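PDB 1OY3: transcription factor inhibitor I-kappa-B-beta from Mus musculus, which inhibits NF-kappa-B by complexing with it and trapping it in the cytoplasm, and in unphosphorylated form can bind it and allow its passage to the nucleus. Local coordinates for residues Asp8-His14 and Tyr37-Asp43; Glu22-Asp26 and Ser59-Leu64; Ala85-His91 and His168-Met173; Leu208-Lys213 and Leu243-His247; Leu229-Leu233 and Ala249-Glu253. All blocks are in the same frame, centred on the assembly; numbering follows the deposited sequence.

Contact 1: Asp8-His14 and Tyr37-Asp43; sequences DGDTALH and YLDLQND
Asn42 ND2 donates to Asp10 OD1 over 2.7 Å, with an N-H...O angle of 156°; the carboxylate receives it on the syn lone pair of OD1, and this oxygen lies nearly in the amide plane of Asn42. The contact sets the ankyrin T-x-x-H signature, Thr11 to His14, against the loop leading into the second repeat. A chi1 of 59° places Asn42 CG between its backbone N and carbonyl carbon, and the side chain lies alongside Asp10, pointing the same way. Both groups have further partners: Asp10 OD2 forms a salt bridge with a basic side chain of another protein chain, and Asn42 OD1 accepts from Leu44 N and Gln46 N. One residue on, Asp43 N donates to Asp8 O at 2.8 Å and 167°. The start of helix 12-18 is closed by a capping box, in which Leu13 N reaches Thr11 OG1 at 3.1 Å and Thr11 N reaches His14 ND1, also at 3.1 Å. Asn42 CB lies over one face of the His14 ring, toward its rim, and His14 NE2 is hydrogen-bonded to Gln46 O. A water bridges the segments, 2.6 Å from Thr11 OG1 and donating to Tyr37 O at 2.6 Å.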
# COMPACT_ATOMS: atom_id res chain seq x y z
N ASP C 8 -6.02 23.10 -4.37
CA ASP C 8 -5.75 21.71 -4.01
C ASP C 8 -7.05 20.92 -3.90
O ASP C 8 -7.04 19.74 -3.53
CB ASP C 8 -4.99 21.64 -2.68
CG ASP C 8 -3.77 22.56 -2.64
OD1 ASP C 8 -3.01 22.58 -3.63
OD2 ASP C 8 -3.58 23.25 -1.62
N GLY C 9 -8.17 21.56 -4.22
CA GLY C 9 -9.45 20.88 -4.15
C GLY C 9 -10.07 20.80 -2.76
O GLY C 9 -11.07 20.13 -2.57
N ASP C 10 -9.48 21.50 -1.79
CA ASP C 10 -9.98 21.51 -0.42
C ASP C 10 -11.13 22.51 -0.21
O ASP C 10 -10.96 23.72 -0.40
CB ASP C 10 -8.86 21.85 0.56
CG ASP C 10 -7.83 20.75 0.67
OD1 ASP C 10 -8.23 19.57 0.72
OD2 ASP C 10 -6.62 21.06 0.71
N THR C 11 -12.29 22.01 0.19
CA THR C 11 -13.44 22.87 0.44
C THR C 11 -13.31 23.48 1.83
O THR C 11 -12.31 23.28 2.52
CB THR C 11 -14.75 22.09 0.38
OG1 THR C 11 -14.88 21.28 1.56
CG2 THR C 11 -14.78 21.18 -0.85
N ALA C 12 -14.33 24.22 2.25
CA ALA C 12 -14.32 24.85 3.56
C ALA C 12 -14.22 23.77 4.65
O ALA C 12 -13.65 24.00 5.72
CB ALA C 12 -15.59 25.68 3.76
N LEU C 13 -14.76 22.59 4.36
CA LEU C 13 -14.69 21.48 5.30
C LEU C 13 -13.25 21.04 5.49
O LEU C 13 -12.75 21.04 6.61
CB LEU C 13 -15.52 20.29 4.83
CG LEU C 13 -16.84 20.01 5.54
CD1 LEU C 13 -17.22 18.57 5.26
CD2 LEU C 13 -16.71 20.22 7.04
N HIS C 14 -12.59 20.67 4.39
CA HIS C 14 -11.20 20.21 4.45
C HIS C 14 -10.36 21.19 5.25
O HIS C 14 -9.54 20.79 6.09
CB HIS C 14 -10.57 20.08 3.06
CG HIS C 14 -11.17 19.00 2.21
ND1 HIS C 14 -12.30 19.21 1.44
CD2 HIS C 14 -10.81 17.71 2.01
CE1 HIS C 14 -12.60 18.09 0.79
NE2 HIS C 14 -11.71 17.17 1.12
N TYR C 37 -21.73 17.09 0.20
CA TYR C 37 -20.67 18.04 0.49
C TYR C 37 -19.65 17.41 1.44
O TYR C 37 -18.46 17.69 1.35
CB TYR C 37 -21.26 19.30 1.12
CG TYR C 37 -20.27 20.39 1.43
CD1 TYR C 37 -19.60 21.07 0.41
CD2 TYR C 37 -20.01 20.78 2.74
CE1 TYR C 37 -18.71 22.11 0.69
CE2 TYR C 37 -19.13 21.81 3.04
CZ TYR C 37 -18.48 22.48 2.01
OH TYR C 37 -17.61 23.50 2.32
N LEU C 38 -20.13 16.56 2.34
CA LEU C 38 -19.24 15.91 3.30
C LEU C 38 -18.21 15.01 2.64
O LEU C 38 -17.05 14.98 3.06
CB LEU C 38 -20.04 15.06 4.30
CG LEU C 38 -20.78 15.77 5.44
CD1 LEU C 38 -21.53 14.74 6.26
CD2 LEU C 38 -19.78 16.52 6.30
N ASP C 39 -18.62 14.29 1.61
CA ASP C 39 -17.71 13.36 0.94
C ASP C 39 -16.85 13.92 -0.19
O ASP C 39 -16.15 13.16 -0.86
CB ASP C 39 -18.49 12.14 0.44
CG ASP C 39 -19.18 11.40 1.57
OD1 ASP C 39 -18.54 11.20 2.63
OD2 ASP C 39 -20.36 11.00 1.39
N LEU C 40 -16.89 15.23 -0.41
CA LEU C 40 -16.10 15.81 -1.47
C LEU C 40 -14.63 15.51 -1.23
O LEU C 40 -14.13 15.66 -0.12
CB LEU C 40 -16.32 17.33 -1.54
CG LEU C 40 -17.71 17.76 -2.01
CD1 LEU C 40 -17.81 19.28 -1.96
CD2 LEU C 40 -17.95 17.26 -3.44
N GLN C 41 -13.93 15.07 -2.27
CA GLN C 41 -12.52 14.72 -2.17
C GLN C 41 -11.62 15.77 -2.82
O GLN C 41 -11.85 16.14 -3.97
CB GLN C 41 -12.29 13.38 -2.85
CG GLN C 41 -13.18 12.26 -2.33
CD GLN C 41 -13.15 11.02 -3.22
OE1 GLN C 41 -14.18 10.57 -3.71
NE2 GLN C 41 -11.96 10.47 -3.42
N ASN C 42 -10.60 16.23 -2.10
CA ASN C 42 -9.68 17.21 -2.67
C ASN C 42 -8.88 16.50 -3.77
O ASN C 42 -9.24 15.39 -4.17
CB ASN C 42 -8.73 17.78 -1.61
CG ASN C 42 -7.91 16.72 -0.93
OD1 ASN C 42 -7.78 15.60 -1.43
ND2 ASN C 42 -7.33 17.06 0.21
N ASP C 43 -7.80 17.12 -4.25
CA ASP C 43 -7.00 16.55 -5.33
C ASP C 43 -6.15 15.33 -4.96
O ASP C 43 -5.54 14.71 -5.82
CB ASP C 43 -6.12 17.65 -5.96
CG ASP C 43 -6.94 18.73 -6.66
OD1 ASP C 43 -6.35 19.74 -7.10
OD2 ASP C 43 -8.18 18.57 -6.78
O HOH W 1 -16.30 19.10 1.58
O HOH W 2 -16.55 25.43 0.66

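Contact 2: Glu22-Asp26 and Ser59-Leu64; sequences EPFLD and STVEKL
Lys63 extends straight from its helix, its chain fully stretched beyond CG, and brings NZ between the carboxylates of Glu22 and Asp26, which stand one turn apart on the other helix. The two salt bridges differ in geometry. Asp26 OD2 lies 2.8 Å from Lys63 NZ and is met on its syn side, close to the carboxylate plane. Glu22 OE1, at 3.0 Å from Lys63 NZ, is instead approached from above, 62° out of its carboxylate plane. One ammonium group therefore holds two acids that might otherwise repel each other, and its charge probably favours their ionised forms.

Glu22 reaches this place because its chain folds at chi2, -74°, which swings the carboxylate over toward Thr60. Thr60 OG1 is engaged by Glu57 OE2 of its own chain, and Glu22 OE2 stands 3.0 Å from that hydroxyl oxygen. Beneath the charged layer, Leu25 aims its CD2 branch into the angle between Thr60 and Lys63, 3.8 Å from Thr60 CG2 and 3.9 Å from Lys63 CD. Its other branch, CD1, comes only to 4.4 Å from Leu64 CD2, a looser approach. Phe24 meets an aromatic side chain of another protein chain edge-to-face.

The short axes of segments 22-26 and 59-64 run 11.7 Å apart at 7°, almost parallel, as expected for equivalent helices of successive ankyrin repeats. Leu64 and Thr60 also touch Ala52 of helix 48-55, and Val61 leans on helix 91-97.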
# COMPACT_ATOMS: atom_id res chain seq x y z
N GLU C 22 -12.57 23.61 15.47
CA GLU C 22 -13.81 22.96 15.89
C GLU C 22 -15.04 23.84 15.73
O GLU C 22 -16.06 23.41 15.19
CB GLU C 22 -13.59 22.16 17.17
CG GLU C 22 -12.46 21.15 17.04
CD GLU C 22 -12.84 19.95 16.20
OE1 GLU C 22 -13.50 19.04 16.75
OE2 GLU C 22 -12.48 19.90 15.00
N PRO C 23 -14.97 25.10 16.22
CA PRO C 23 -16.11 26.02 16.10
C PRO C 23 -16.62 26.18 14.68
O PRO C 23 -17.82 26.04 14.43
CB PRO C 23 -15.55 27.31 16.68
CG PRO C 23 -14.65 26.80 17.77
CD PRO C 23 -13.91 25.68 17.06
N PHE C 24 -15.73 26.47 13.73
CA PHE C 24 -16.17 26.62 12.35
C PHE C 24 -16.62 25.27 11.81
O PHE C 24 -17.58 25.19 11.05
CB PHE C 24 -15.06 27.20 11.48
CG PHE C 24 -15.54 27.69 10.13
CD1 PHE C 24 -16.64 28.53 10.03
CD2 PHE C 24 -14.89 27.30 8.95
CE1 PHE C 24 -17.10 28.99 8.79
CE2 PHE C 24 -15.33 27.75 7.71
CZ PHE C 24 -16.44 28.60 7.63
N LEU C 25 -15.94 24.20 12.22
CA LEU C 25 -16.32 22.86 11.78
C LEU C 25 -17.78 22.65 12.14
O LEU C 25 -18.59 22.29 11.28
CB LEU C 25 -15.48 21.77 12.45
CG LEU C 25 -16.04 20.36 12.21
CD1 LEU C 25 -16.17 20.11 10.71
CD2 LEU C 25 -15.13 19.31 12.85
N ASP C 26 -18.11 22.91 13.40
CA ASP C 26 -19.49 22.75 13.88
C ASP C 26 -20.46 23.53 13.01
O ASP C 26 -21.53 23.03 12.65
CB ASP C 26 -19.60 23.22 15.34
CG ASP C 26 -18.92 22.28 16.31
OD1 ASP C 26 -18.89 22.59 17.52
OD2 ASP C 26 -18.41 21.22 15.87
N SER C 59 -12.25 13.05 18.25
CA SER C 59 -13.43 13.86 18.41
C SER C 59 -13.92 14.36 17.05
O SER C 59 -15.12 14.33 16.76
CB SER C 59 -13.12 15.05 19.32
OG SER C 59 -14.25 15.86 19.49
N THR C 60 -12.99 14.77 16.21
CA THR C 60 -13.34 15.28 14.88
C THR C 60 -13.86 14.17 13.96
O THR C 60 -14.73 14.41 13.12
CB THR C 60 -12.13 15.97 14.24
OG1 THR C 60 -11.68 17.02 15.10
CG2 THR C 60 -12.49 16.55 12.87
N VAL C 61 -13.36 12.96 14.15
CA VAL C 61 -13.81 11.85 13.33
C VAL C 61 -15.25 11.50 13.67
O VAL C 61 -16.03 11.14 12.78
CB VAL C 61 -12.90 10.61 13.52
CG1 VAL C 61 -13.56 9.37 12.92
CG2 VAL C 61 -11.53 10.86 12.85
N GLU C 62 -15.63 11.63 14.94
CA GLU C 62 -16.99 11.32 15.36
C GLU C 62 -18.00 12.30 14.77
O GLU C 62 -19.08 11.90 14.33
CB GLU C 62 -17.10 11.31 16.89
CG GLU C 62 -18.53 11.08 17.43
CD GLU C 62 -18.57 10.90 18.94
OE1 GLU C 62 -17.87 11.66 19.65
OE2 GLU C 62 -19.31 10.02 19.42
N LYS C 63 -17.66 13.58 14.79
CA LYS C 63 -18.56 14.60 14.26
C LYS C 63 -18.85 14.31 12.80
O LYS C 63 -20.01 14.24 12.38
CB LYS C 63 -17.94 15.98 14.38
CG LYS C 63 -17.72 16.43 15.81
CD LYS C 63 -17.20 17.86 15.82
CE LYS C 63 -17.01 18.37 17.23
NZ LYS C 63 -16.40 19.71 17.18
N LEU C 64 -17.79 14.10 12.03
CA LEU C 64 -17.91 13.79 10.62
C LEU C 64 -18.69 12.50 10.43
O LEU C 64 -19.59 12.42 9.59
CB LEU C 64 -16.51 13.69 9.98
CG LEU C 64 -15.76 15.03 10.03
CD1 LEU C 64 -14.29 14.86 9.67
CD2 LEU C 64 -16.46 16.01 9.08

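Contact 3: Ala85-His91 and His168-Met173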
# COMPACT_ATOMS: atom_id res chain seq x y z
N ALA C 85 -6.00 5.52 9.57
CA ALA C 85 -5.86 5.43 11.01
C ALA C 85 -4.82 4.38 11.34
O ALA C 85 -4.01 4.56 12.26
CB ALA C 85 -7.20 5.06 11.68
N CYS C 86 -4.83 3.29 10.58
CA CYS C 86 -3.89 2.19 10.83
C CYS C 86 -2.46 2.47 10.41
O CYS C 86 -1.58 1.65 10.63
CB CYS C 86 -4.37 0.93 10.11
SG CYS C 86 -5.97 0.36 10.66
N ARG C 87 -2.23 3.63 9.81
CA ARG C 87 -0.90 3.99 9.35
C ARG C 87 -0.26 4.94 10.35
O ARG C 87 0.96 5.00 10.46
CB ARG C 87 -0.98 4.67 7.98
CG ARG C 87 -1.82 3.94 6.96
CD ARG C 87 -1.94 4.76 5.68
NE ARG C 87 -0.67 4.86 4.96
CZ ARG C 87 -0.36 5.84 4.12
NH1 ARG C 87 -1.22 6.83 3.90
NH2 ARG C 87 0.80 5.84 3.49
N VAL C 88 -1.09 5.67 11.07
CA VAL C 88 -0.61 6.64 12.04
C VAL C 88 -0.96 6.25 13.46
O VAL C 88 -0.98 7.10 14.35
CB VAL C 88 -1.19 8.04 11.76
CG1 VAL C 88 -0.97 8.41 10.30
CG2 VAL C 88 -2.67 8.06 12.10
N ARG C 89 -1.25 4.97 13.69
CA ARG C 89 -1.58 4.49 15.03
C ARG C 89 -2.68 5.30 15.72
O ARG C 89 -2.64 5.48 16.94
CB ARG C 89 -0.32 4.51 15.90
CG ARG C 89 0.71 3.44 15.55
CD ARG C 89 2.05 3.70 16.24
NE ARG C 89 2.75 2.46 16.58
CZ ARG C 89 2.57 1.79 17.72
NH1 ARG C 89 1.72 2.24 18.63
NH2 ARG C 89 3.25 0.67 17.94
N ALA C 90 -3.65 5.78 14.95
CA ALA C 90 -4.77 6.54 15.50
C ALA C 90 -5.80 5.58 16.08
O ALA C 90 -6.91 5.44 15.56
CB ALA C 90 -5.41 7.41 14.42
N HIS C 91 -5.41 4.91 17.16
CA HIS C 91 -6.25 3.93 17.84
C HIS C 91 -7.66 4.40 18.19
O HIS C 91 -8.64 3.68 17.92
CB HIS C 91 -5.57 3.47 19.13
CG HIS C 91 -4.21 2.89 18.91
ND1 HIS C 91 -3.99 1.80 18.11
CD2 HIS C 91 -3.00 3.27 19.38
CE1 HIS C 91 -2.70 1.52 18.09
NE2 HIS C 91 -2.07 2.40 18.85
N HIS C 168 2.65 -2.19 10.16
CA HIS C 168 3.16 -1.17 11.05
C HIS C 168 3.38 -1.65 12.47
O HIS C 168 3.50 -0.84 13.38
CB HIS C 168 2.23 0.05 11.09
CG HIS C 168 2.20 0.83 9.80
ND1 HIS C 168 1.68 0.31 8.63
CD2 HIS C 168 2.60 2.09 9.51
CE1 HIS C 168 1.77 1.22 7.68
NE2 HIS C 168 2.33 2.30 8.18
N LYS C 169 3.44 -2.97 12.67
CA LYS C 169 3.69 -3.54 13.99
C LYS C 169 2.88 -2.82 15.06
O LYS C 169 3.42 -2.43 16.10
CB LYS C 169 5.18 -3.44 14.32
CG LYS C 169 6.11 -3.92 13.20
CD LYS C 169 7.58 -3.73 13.57
CE LYS C 169 7.88 -2.27 13.94
NZ LYS C 169 9.28 -2.03 14.41
N ASP C 170 1.59 -2.64 14.81
CA ASP C 170 0.72 -1.95 15.74
C ASP C 170 -0.17 -2.96 16.48
O ASP C 170 -1.28 -3.28 16.04
CB ASP C 170 -0.11 -0.94 14.96
CG ASP C 170 -0.91 -0.02 15.86
OD1 ASP C 170 -1.37 1.03 15.36
OD2 ASP C 170 -1.07 -0.35 17.05
N ALA C 171 0.33 -3.46 17.60
CA ALA C 171 -0.37 -4.46 18.40
C ALA C 171 -1.72 -3.95 18.89
O ALA C 171 -2.71 -4.67 18.84
CB ALA C 171 0.51 -4.86 19.58
N GLU C 172 -1.73 -2.72 19.38
CA GLU C 172 -2.96 -2.13 19.87
C GLU C 172 -4.01 -2.08 18.75
O GLU C 172 -5.19 -2.42 18.97
CB GLU C 172 -2.69 -0.72 20.39
CG GLU C 172 -3.26 -0.47 21.77
CD GLU C 172 -4.61 -1.13 21.95
OE1 GLU C 172 -5.56 -0.79 21.21
OE2 GLU C 172 -4.73 -2.00 22.84
N MET C 173 -3.60 -1.68 17.55
CA MET C 173 -4.54 -1.61 16.43
C MET C 173 -5.00 -3.01 16.01
O MET C 173 -6.15 -3.20 15.63
CB MET C 173 -3.94 -0.89 15.22
CG MET C 173 -5.01 -0.59 14.14
SD MET C 173 -6.27 0.62 14.69
CE MET C 173 -5.35 2.15 14.32
O HOH W 3 -0.20 2.24 12.92
O HOH W 4 2.74 -2.18 19.47
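The His168 ring lies over the backbone of Arg87: Arg87 CA stands 4.0 Å from the ring centroid and 21° off its normal, a CH-pi contact, with Cys86 O over the same face. His168 ND1 is bonded to Val164 O, which helps fix the ring's rotation. The His91 ring has Arg89 O of its own segment over one face and Glu172 CB over the other, both offset toward the rim, the latter 3.6 Å from the centroid, while Met173 CB lies at its edge. This imidazole may be flipped about its CB-CG bond, so the identity of its ring atoms is doubtful. Asp170 OD2, itself less surely placed, lies over one face of the Arg89 guanidinium; the charges may attract, although no N-H points at the oxygen.

The link between the segments is better defined at a water that donates to Cys86 O at 2.7 Å and to Asp170 OD1 at 3.0 Å. Deeper in, chi1 of -170° sets Met173 CG 3.7 Å from Cys86 SG, and bends at chi2 and chi3 bring Met173 CE to 3.4 Å from Ala85 O.

Each segment contains the turn between paired helices of an ankyrin repeat, the third and the fourth. A Schellman motif at Lys169 ends helix 161-167, and Asp170 then caps helix 171-180. Cys86 packs on Pro161 and Val164 of helix 161-167, while Ala171 continues the stack onto Ser206, Val207 and Leu210 of helix 205-213.

Contact 4: Leu208-Lys213 and Leu243-His247; sequences LELLLK and LLRAH
Leu208, Leu212, Leu243 and Leu244 form the close-packed half of this contact, where two helices meet mainly through leucine branches. Leu208 holds its CG anti to its backbone N (chi1 175°), which sends the side chain across to the other helix: Leu208 CD2 lies 3.9 Å from Leu243 CD2 and 4.2 Å from Leu244 CG. Leu212 works from the next turn, its CD1 fitting between Leu243 and Leu244, 4.1 Å from Leu243 CB and 4.2 Å from Leu244 CD2. None of these separations is short enough to suggest strain.

Toward the end of the helices the character changes. The His247 ring lies flat against Leu212, with Leu212 CB 3.9 Å from the ring centroid and only 12° off its normal, a well-centred CH-pi contact. A weak hydrogen bond from His247 ND1 to Leu243 O, 3.5 Å long at 149°, may help hold its tilt. Around the rest of the ring contacts are sparser: the aliphatic Lys213 CG is 4.0 Å from His247 NE2, and Glu209 OE2 sits near the ring plane at its edge, 4.5 Å from His247 CE1. Lys213 is exposed and its amine runs away from the interface, so this margin borders solvent.

Leu208 and Leu212 also rest on Leu196 of helix 195-201, and Leu244 on Pro228 and Ala232 of helix 228-233. Neighbouring helices of the fifth and sixth repeats thus pack side by side over a second layer, as in the two-layered helical stack of an ankyrin solenoid.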
# COMPACT_ATOMS: atom_id res chain seq x y z
N LEU C 208 2.61 -11.17 16.22
CA LEU C 208 2.54 -12.55 15.74
C LEU C 208 1.74 -13.37 16.75
O LEU C 208 0.87 -14.18 16.38
CB LEU C 208 3.94 -13.13 15.59
CG LEU C 208 4.07 -14.61 15.21
CD1 LEU C 208 3.41 -14.85 13.86
CD2 LEU C 208 5.54 -15.00 15.17
N GLU C 209 2.02 -13.14 18.03
CA GLU C 209 1.33 -13.86 19.09
C GLU C 209 -0.14 -13.51 19.16
O GLU C 209 -0.99 -14.40 19.27
CB GLU C 209 1.98 -13.60 20.45
CG GLU C 209 1.23 -14.25 21.61
CD GLU C 209 2.09 -14.40 22.85
OE1 GLU C 209 2.56 -13.37 23.37
OE2 GLU C 209 2.28 -15.55 23.29
N LEU C 210 -0.46 -12.21 19.10
CA LEU C 210 -1.86 -11.79 19.14
C LEU C 210 -2.61 -12.55 18.06
O LEU C 210 -3.64 -13.18 18.31
CB LEU C 210 -2.00 -10.28 18.89
CG LEU C 210 -1.66 -9.35 20.05
CD1 LEU C 210 -1.80 -7.89 19.61
CD2 LEU C 210 -2.58 -9.65 21.24
N LEU C 211 -2.07 -12.51 16.84
CA LEU C 211 -2.69 -13.21 15.73
C LEU C 211 -2.84 -14.70 16.06
O LEU C 211 -3.92 -15.28 15.89
CB LEU C 211 -1.83 -13.05 14.47
CG LEU C 211 -1.82 -11.63 13.89
CD1 LEU C 211 -0.77 -11.51 12.80
CD2 LEU C 211 -3.21 -11.32 13.35
N LEU C 212 -1.76 -15.31 16.53
CA LEU C 212 -1.79 -16.73 16.86
C LEU C 212 -2.85 -17.10 17.89
O LEU C 212 -3.68 -17.98 17.66
CB LEU C 212 -0.40 -17.20 17.32
CG LEU C 212 0.58 -17.37 16.15
CD1 LEU C 212 1.99 -17.62 16.67
CD2 LEU C 212 0.11 -18.52 15.24
N LYS C 213 -2.84 -16.42 19.04
CA LYS C 213 -3.82 -16.71 20.07
C LYS C 213 -5.25 -16.55 19.54
O LYS C 213 -6.15 -17.28 19.96
CB LYS C 213 -3.60 -15.82 21.30
CG LYS C 213 -2.14 -15.75 21.73
CD LYS C 213 -1.94 -15.89 23.23
CE LYS C 213 -2.51 -14.72 24.02
NZ LYS C 213 -2.15 -14.85 25.46
N LEU C 243 7.40 -19.00 18.87
CA LEU C 243 5.96 -18.77 18.97
C LEU C 243 5.19 -19.70 18.05
O LEU C 243 4.34 -20.47 18.50
CB LEU C 243 5.63 -17.32 18.60
CG LEU C 243 5.78 -16.24 19.68
CD1 LEU C 243 7.14 -16.35 20.34
CD2 LEU C 243 5.58 -14.87 19.05
N LEU C 244 5.47 -19.60 16.75
CA LEU C 244 4.81 -20.43 15.75
C LEU C 244 4.88 -21.89 16.16
O LEU C 244 3.89 -22.62 16.08
CB LEU C 244 5.45 -20.22 14.38
CG LEU C 244 5.10 -18.89 13.72
CD1 LEU C 244 6.15 -18.49 12.69
CD2 LEU C 244 3.72 -19.01 13.08
N ARG C 245 6.06 -22.32 16.62
CA ARG C 245 6.25 -23.69 17.06
C ARG C 245 5.25 -23.96 18.19
O ARG C 245 4.40 -24.84 18.08
CB ARG C 245 7.67 -23.88 17.62
CG ARG C 245 8.81 -23.64 16.64
CD ARG C 245 8.99 -24.78 15.65
NE ARG C 245 10.40 -25.04 15.38
CZ ARG C 245 11.27 -24.13 14.94
NH1 ARG C 245 10.87 -22.89 14.72
NH2 ARG C 245 12.53 -24.47 14.73
N ALA C 246 5.37 -23.17 19.25
CA ALA C 246 4.51 -23.30 20.42
C ALA C 246 3.01 -23.30 20.10
O ALA C 246 2.22 -23.84 20.87
CB ALA C 246 4.82 -22.18 21.42
N HIS C 247 2.63 -22.72 18.97
CA HIS C 247 1.22 -22.69 18.60
C HIS C 247 0.81 -23.71 17.55
O HIS C 247 -0.18 -23.53 16.84
CB HIS C 247 0.81 -21.29 18.15
CG HIS C 247 0.42 -20.39 19.28
ND1 HIS C 247 1.34 -19.69 20.03
CD2 HIS C 247 -0.79 -20.13 19.83
CE1 HIS C 247 0.72 -19.04 20.99
NE2 HIS C 247 -0.57 -19.29 20.90

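Contact 5: Leu229-Leu233 and Ala249-Glu253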
# COMPACT_ATOMS: atom_id res chain seq x y z
N LEU C 229 6.16 -20.09 9.50
CA LEU C 229 7.29 -20.69 10.20
C LEU C 229 8.47 -20.76 9.25
O LEU C 229 9.58 -20.34 9.58
CB LEU C 229 6.94 -22.11 10.68
CG LEU C 229 7.68 -22.62 11.93
CD1 LEU C 229 7.41 -24.11 12.08
CD2 LEU C 229 9.18 -22.37 11.83
N GLY C 230 8.22 -21.31 8.06
CA GLY C 230 9.26 -21.43 7.06
C GLY C 230 9.88 -20.07 6.79
O GLY C 230 11.07 -19.95 6.55
N SER C 231 9.04 -19.04 6.85
CA SER C 231 9.51 -17.69 6.62
C SER C 231 10.31 -17.23 7.83
O SER C 231 11.37 -16.63 7.68
CB SER C 231 8.33 -16.75 6.39
OG SER C 231 8.78 -15.42 6.15
N ALA C 232 9.79 -17.51 9.02
CA ALA C 232 10.46 -17.12 10.26
C ALA C 232 11.85 -17.73 10.41
O ALA C 232 12.75 -17.12 11.02
CB ALA C 232 9.60 -17.48 11.47
N LEU C 233 12.04 -18.93 9.87
CA LEU C 233 13.34 -19.59 9.96
C LEU C 233 14.42 -18.80 9.24
O LEU C 233 15.55 -18.71 9.71
CB LEU C 233 13.27 -21.02 9.39
CG LEU C 233 12.55 -22.07 10.24
CD1 LEU C 233 12.64 -23.42 9.57
CD2 LEU C 233 13.17 -22.12 11.61
N ALA C 249 2.48 -24.82 14.70
CA ALA C 249 2.79 -24.57 13.30
C ALA C 249 3.66 -25.72 12.80
O ALA C 249 4.76 -25.95 13.32
CB ALA C 249 3.54 -23.25 13.17
N PRO C 250 3.18 -26.48 11.80
CA PRO C 250 3.96 -27.60 11.27
C PRO C 250 5.33 -27.12 10.79
O PRO C 250 5.49 -25.95 10.42
CB PRO C 250 3.10 -28.11 10.12
CG PRO C 250 1.71 -27.84 10.61
CD PRO C 250 1.85 -26.44 11.17
N GLU C 251 6.32 -28.01 10.81
CA GLU C 251 7.67 -27.65 10.39
C GLU C 251 7.75 -27.54 8.86
O GLU C 251 7.12 -28.31 8.13
CB GLU C 251 8.67 -28.69 10.91
CG GLU C 251 10.08 -28.16 11.13
CD GLU C 251 10.22 -27.33 12.40
OE1 GLU C 251 11.26 -26.65 12.56
OE2 GLU C 251 9.30 -27.37 13.25
N PRO C 252 8.53 -26.56 8.36
CA PRO C 252 8.73 -26.28 6.93
C PRO C 252 9.23 -27.47 6.10
O PRO C 252 9.82 -28.41 6.63
CB PRO C 252 9.74 -25.13 6.94
CG PRO C 252 9.44 -24.44 8.23
CD PRO C 252 9.26 -25.58 9.18
N GLU C 253 8.99 -27.41 4.79
CA GLU C 253 9.41 -28.47 3.88
C GLU C 253 10.61 -28.07 3.02
O GLU C 253 10.45 -27.51 1.94
CB GLU C 253 8.26 -28.87 2.95
CG GLU C 253 7.10 -29.59 3.62
CD GLU C 253 6.22 -28.66 4.43
OE1 GLU C 253 6.68 -28.14 5.47
OE2 GLU C 253 5.06 -28.45 4.02
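Leu229, with CG anti to its backbone N (chi1 -152°) and CD1 extended further (chi2 -170°), pushes its CD1 methyl into the extended segment 249-253. Leu233, one turn later, has CG anti to its carbonyl carbon instead (chi1 -74°), and Leu233 CD1 touches Pro252 CG at 3.6 Å. The two leucines thus address the same proline differently, for Leu229 crosses it at about a right angle, with Leu229 CD1 3.7 Å from Pro252 CD. That methyl also touches the backbone, lying 3.1 Å from Pro250 O and 3.5 Å from Ala249 O, while Ala249 CB is 4.1 Å from it.

Both segments belong to the sixth ankyrin repeat, and the extended chain that follows helix 238-246 here folds back over helix 228-233. From Pro250 to Pro252 its backbone angles are polyproline-II-like. Gly230 gives the closest backbone approach: its CA is 3.2 Å from Pro252 CG, a tight fit, and Gly230 N is bonded to Thr227 OG1. Arg245 of helix 238-246 packs on both Leu229 and Leu233, and its NH2 forms a weak, long ion pair with Glu251 OE1, while Glu251 OE2 stands 3.9 Å from Leu229 CD1.

Overall arrangement
The contacts follow the ankyrin stack from the first repeat to the sixth. Contacts 1 and 2, with centres 15 Å apart, interlock along the chain and touch where Leu13 of helix 12-18 meets Leu25 of helix 22-32. Contact 3, centred 8 Å from the middle of the chain, bridges the third and fourth repeats. Through Ala171 and Leu210 it touches contact 4, 20 Å away between centres. Contacts 4 and 5 alternate along the chain, 12 Å apart between centres, and touch where Leu244 and Arg245 of helix 238-246 meet Leu229, Ala249 and Glu251. Centres 1 and 5 lie 48 Å apart in this elongated stack; another protein chain reaches contacts 1 to 3, consistent with binding NF-kappa-B.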